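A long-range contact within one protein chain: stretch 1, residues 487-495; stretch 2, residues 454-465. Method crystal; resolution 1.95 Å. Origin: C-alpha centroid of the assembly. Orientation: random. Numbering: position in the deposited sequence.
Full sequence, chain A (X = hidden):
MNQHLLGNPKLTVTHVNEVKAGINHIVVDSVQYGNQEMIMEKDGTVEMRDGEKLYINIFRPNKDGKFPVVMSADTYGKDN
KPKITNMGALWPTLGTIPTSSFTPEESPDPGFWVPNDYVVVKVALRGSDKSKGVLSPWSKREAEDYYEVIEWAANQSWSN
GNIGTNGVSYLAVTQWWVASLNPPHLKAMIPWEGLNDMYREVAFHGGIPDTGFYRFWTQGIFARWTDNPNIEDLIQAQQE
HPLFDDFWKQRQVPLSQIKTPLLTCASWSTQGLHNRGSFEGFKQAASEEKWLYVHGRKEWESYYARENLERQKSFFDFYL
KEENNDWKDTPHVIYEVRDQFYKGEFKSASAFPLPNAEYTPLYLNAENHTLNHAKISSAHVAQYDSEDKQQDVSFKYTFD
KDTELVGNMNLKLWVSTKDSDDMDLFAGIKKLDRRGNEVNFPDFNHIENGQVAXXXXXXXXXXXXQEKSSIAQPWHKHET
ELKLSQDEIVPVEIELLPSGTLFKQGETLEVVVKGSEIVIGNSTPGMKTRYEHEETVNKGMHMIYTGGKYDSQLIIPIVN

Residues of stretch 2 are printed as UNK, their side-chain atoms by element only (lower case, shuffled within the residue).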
# COMPACT_ATOMS: atom_id res chain seq x y z
N ASP A 487 -28.94 -22.29 7.22
CA ASP A 487 -28.11 -23.48 7.38
C ASP A 487 -27.46 -24.04 6.10
O ASP A 487 -26.93 -25.16 6.12
CB ASP A 487 -28.89 -24.55 8.14
CG ASP A 487 -29.23 -24.10 9.56
OD1 ASP A 487 -28.42 -23.35 10.16
OD2 ASP A 487 -30.32 -24.43 10.06
N GLU A 488 -27.49 -23.26 5.01
CA GLU A 488 -26.66 -23.58 3.85
C GLU A 488 -25.20 -23.47 4.27
O GLU A 488 -24.75 -22.39 4.60
CB GLU A 488 -26.94 -22.62 2.72
CG GLU A 488 -26.35 -23.00 1.40
CD GLU A 488 -26.63 -21.94 0.37
OE1 GLU A 488 -27.49 -21.05 0.59
OE2 GLU A 488 -25.99 -22.00 -0.67
N ILE A 489 -24.51 -24.60 4.26
CA ILE A 489 -23.10 -24.68 4.54
C ILE A 489 -22.26 -24.51 3.27
O ILE A 489 -22.39 -25.32 2.33
CB ILE A 489 -22.77 -26.06 5.15
CG1 ILE A 489 -23.55 -26.26 6.45
CG2 ILE A 489 -21.30 -26.20 5.42
CD1 ILE A 489 -23.50 -27.71 6.99
N VAL A 490 -21.40 -23.48 3.23
CA VAL A 490 -20.62 -23.19 2.00
C VAL A 490 -19.12 -23.10 2.29
O VAL A 490 -18.71 -22.76 3.45
CB VAL A 490 -21.14 -21.92 1.32
CG1 VAL A 490 -22.68 -22.05 1.00
CG2 VAL A 490 -20.87 -20.72 2.19
N PRO A 491 -18.28 -23.45 1.29
CA PRO A 491 -16.83 -23.32 1.43
C PRO A 491 -16.39 -21.93 1.02
O PRO A 491 -16.89 -21.44 -0.00
CB PRO A 491 -16.28 -24.35 0.42
CG PRO A 491 -17.36 -24.42 -0.60
CD PRO A 491 -18.62 -24.25 0.09
N VAL A 492 -15.51 -21.32 1.82
CA VAL A 492 -14.95 -20.01 1.56
C VAL A 492 -13.46 -20.08 1.72
O VAL A 492 -12.94 -20.90 2.50
CB VAL A 492 -15.53 -18.92 2.47
CG1 VAL A 492 -17.12 -18.86 2.30
CG2 VAL A 492 -15.09 -19.14 3.91
N GLU A 493 -12.78 -19.24 0.98
CA GLU A 493 -11.33 -19.08 1.12
C GLU A 493 -11.04 -17.62 1.28
O GLU A 493 -11.42 -16.81 0.42
CB GLU A 493 -10.60 -19.62 -0.10
CG GLU A 493 -10.82 -21.09 -0.24
CD GLU A 493 -10.16 -21.70 -1.43
OE1 GLU A 493 -9.09 -21.24 -1.86
OE2 GLU A 493 -10.71 -22.71 -1.92
N ILE A 494 -10.42 -17.31 2.41
CA ILE A 494 -10.15 -15.95 2.82
C ILE A 494 -8.70 -15.61 2.56
O ILE A 494 -7.78 -16.34 3.01
CB ILE A 494 -10.49 -15.74 4.30
CG1 ILE A 494 -11.96 -16.08 4.55
CG2 ILE A 494 -10.27 -14.29 4.74
CD1 ILE A 494 -12.39 -15.91 6.05
N GLU A 495 -8.50 -14.52 1.81
CA GLU A 495 -7.14 -13.96 1.52
C GLU A 495 -6.52 -13.26 2.76
O GLU A 495 -6.85 -12.11 3.06
CB GLU A 495 -7.24 -12.97 0.33
CG GLU A 495 -5.92 -12.32 -0.15
CD GLU A 495 -6.14 -11.30 -1.26
OE1 GLU A 495 -7.29 -10.89 -1.48
OE2 GLU A 495 -5.17 -10.93 -1.98
N UNK A 454 -3.92 -10.00 8.31
CA UNK A 454 -5.33 -9.75 8.35
C UNK A 454 -5.97 -10.11 7.00
O UNK A 454 -5.37 -9.92 5.87
o UNK A 454 -4.78 -8.04 9.99
c UNK A 454 -7.02 -7.87 8.99
c UNK A 454 -5.52 -8.27 8.76
N UNK A 455 -7.22 -10.54 7.07
CA UNK A 455 -8.06 -10.68 5.87
C UNK A 455 -9.56 -10.61 6.15
O UNK A 455 -9.98 -10.74 7.29
N UNK A 456 -10.34 -10.42 5.09
CA UNK A 456 -11.80 -10.22 5.19
C UNK A 456 -12.56 -10.90 4.06
O UNK A 456 -12.08 -10.98 2.92
c UNK A 456 -9.19 -7.24 5.02
c UNK A 456 -11.49 -7.83 6.06
c UNK A 456 -10.23 -7.19 5.96
n UNK A 456 -11.23 -6.49 7.84
c UNK A 456 -12.08 -7.34 7.21
c UNK A 456 -12.13 -8.74 5.07
c UNK A 456 -8.05 -6.50 5.26
c UNK A 456 -7.95 -5.66 6.42
c UNK A 456 -8.94 -5.58 7.32
c UNK A 456 -10.09 -6.36 7.09
N UNK A 457 -13.78 -11.35 4.32
CA UNK A 457 -14.64 -11.76 3.23
C UNK A 457 -16.13 -11.65 3.56
O UNK A 457 -16.55 -12.10 4.59
c UNK A 457 -15.01 -15.30 1.55
c UNK A 457 -14.68 -13.04 0.33
c UNK A 457 -15.14 -13.76 1.64
c UNK A 457 -14.36 -13.21 2.86
N UNK A 458 -16.90 -11.10 2.64
CA UNK A 458 -18.36 -11.17 2.68
C UNK A 458 -18.71 -12.45 1.90
O UNK A 458 -18.32 -12.66 0.73
c UNK A 458 -21.02 -8.48 1.82
c UNK A 458 -20.50 -9.88 2.04
c UNK A 458 -18.96 -9.90 2.10
n UNK A 458 -20.92 -7.69 3.04
n UNK A 458 -21.15 -5.83 4.32
c UNK A 458 -21.31 -6.43 3.16
n UNK A 458 -21.83 -5.77 2.15
N UNK A 459 -19.38 -13.36 2.59
CA UNK A 459 -19.56 -14.72 2.07
C UNK A 459 -20.40 -14.76 0.78
O UNK A 459 -20.17 -15.60 -0.09
c UNK A 459 -18.95 -15.75 4.30
c UNK A 459 -20.06 -15.66 3.22
c UNK A 459 -20.48 -17.05 2.71
N UNK A 460 -21.35 -13.85 0.61
CA UNK A 460 -22.06 -13.76 -0.69
C UNK A 460 -21.09 -13.43 -1.87
O UNK A 460 -21.41 -13.70 -3.03
o UNK A 460 -22.70 -11.46 -0.51
c UNK A 460 -23.20 -12.76 -0.65
N UNK A 461 -19.89 -12.96 -1.55
CA UNK A 461 -18.86 -12.68 -2.56
C UNK A 461 -17.80 -13.76 -2.70
O UNK A 461 -16.72 -13.54 -3.30
c UNK A 461 -19.58 -8.12 -2.97
n UNK A 461 -18.60 -9.00 -2.96
c UNK A 461 -20.33 -9.96 -2.02
c UNK A 461 -18.17 -11.37 -2.17
c UNK A 461 -19.04 -10.17 -2.35
n UNK A 461 -20.65 -8.67 -2.41
N UNK A 462 -18.06 -14.93 -2.15
CA UNK A 462 -17.04 -16.00 -2.10
C UNK A 462 -16.57 -16.62 -3.43
O UNK A 462 -15.60 -17.40 -3.45
n UNK A 462 -22.05 -17.72 -0.97
c UNK A 462 -18.75 -17.88 -1.84
c UNK A 462 -19.39 -18.86 -0.82
n UNK A 462 -20.60 -19.51 -1.35
c UNK A 462 -21.81 -18.96 -1.41
c UNK A 462 -17.56 -17.16 -1.23
n UNK A 462 -22.80 -19.65 -1.91
N UNK A 463 -17.30 -16.41 -4.50
CA UNK A 463 -17.03 -17.19 -5.71
C UNK A 463 -15.64 -16.83 -6.26
O UNK A 463 -15.31 -15.66 -6.49
c UNK A 463 -18.68 -17.37 -9.34
o UNK A 463 -18.75 -18.17 -10.29
c UNK A 463 -17.80 -17.75 -8.13
o UNK A 463 -19.23 -16.25 -9.38
c UNK A 463 -18.07 -16.89 -6.82
N UNK A 464 -14.81 -17.86 -6.43
CA UNK A 464 -13.41 -17.70 -6.81
C UNK A 464 -13.23 -17.54 -8.32
O UNK A 464 -13.94 -18.13 -9.10
c UNK A 464 -12.45 -19.17 -4.82
c UNK A 464 -11.86 -20.55 -4.50
c UNK A 464 -12.64 -18.96 -6.32
c UNK A 464 -11.56 -18.01 -4.23
N UNK A 465 -12.30 -16.67 -8.72
CA UNK A 465 -11.74 -16.64 -10.07
C UNK A 465 -10.74 -17.78 -10.11
O UNK A 465 -9.64 -17.72 -9.53
c UNK A 465 -10.58 -15.16 -11.75
o UNK A 465 -10.05 -16.14 -12.30
c UNK A 465 -11.02 -15.31 -10.33
o UNK A 465 -10.77 -14.04 -12.33
O HOH W 1 -10.63 -12.59 1.17
O HOH W 2 -8.77 -10.33 2.47
O HOH W 3 -14.10 -18.38 -1.52
O HOH W 4 -25.71 -19.42 -1.97
O HOH W 5 -18.92 -21.57 -2.11

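Position 454 carries one carbon bearing an oxygen and a second carbon, the branched hydroxyl side chain of threonine. T454 points away from stretch 1, and its hydroxyl is hydrogen-bonded elsewhere in the structure.

Position 455 has no side-chain atoms, and its CA lies 3.4 Å from E495 O, a CA-H...O contact: glycine. An ideal CB on G455 would stand only 2.3 Å from E495 O, so the bare backbone is what lets the two stretches come this close.

At position 456, one carbon leads to fused five- and six-membered rings of eight carbons and one nitrogen, which is tryptophan. The CA-to-CB bond of W456 points away from stretch 1 and the residue is buried, while its backbone serves the contact: water 2 accepts from W456 N (3.1 Å) and donates to E495 O (2.7 Å), and water 1 donates to W456 O (2.8 Å) and accepts from E495 N (2.9 Å).

At position 457 four carbons, forked at the second, pack against V492 and I494: leucine. L457 CD2 lies 3.8 Å from V492 CB, and L457 CB 4.1 Å from I494 CG1.

Position 458 has three carbons, a nitrogen, and a carbon with two more nitrogens: arginine. R458 is out of reach of stretch 1, its guanidinium hydrogen-bonded elsewhere.

At position 459 one carbon carrying two others packs against both V490 and V492, hence valine. V459 CG1 lies 3.7 Å from V490 CG2 and 3.8 Å from V492 CG1.

Position 460 shows a carbon and an oxygen, serine; position 461 a carbon and a five-membered ring with two nitrogens, histidine. Neither S460 nor H461 reaches stretch 1; their polar atoms find hydrogen bonds elsewhere.

Position 462 repeats the pattern of 458, here against V490, V492 and P491: arginine. R462 NH1 donates to V459 O (3.0 Å), helping to fix the guanidinium, one face of which is covered by V490 CB, 3.6 Å from R462 NE. Water 5 links R462 NE to P491 O, and water 4 links R462 NH2 to E488 OE2. These last two atoms, 4.2 Å apart, bring opposite charges near without a salt bridge.

Position 463, three carbons ending in two oxygens, is glutamate; E463, partly exposed and pointing away, keeps its charge off the contact.

Position 464, four carbons forked at the second, meets E493: leucine. L464 CD1 lies 3.6 Å from E493 OE2, an aliphatic end beside a carboxylate whose OE1 is hydrogen-bonded elsewhere.

Position 465, two carbons ending in two oxygens, is aspartate. D465 does not reach stretch 1; its carboxylate is hydrogen-bonded elsewhere.

The strands run roughly antiparallel, at 140°, without a direct hydrogen bond between the stretches. Waters bridge their backbones, including water 3 between R462 O and E493 N, while aliphatic packing and the R462 guanidinium complete the contact.

Stretch 2, residues 454-465: TGWLRVSHRELD
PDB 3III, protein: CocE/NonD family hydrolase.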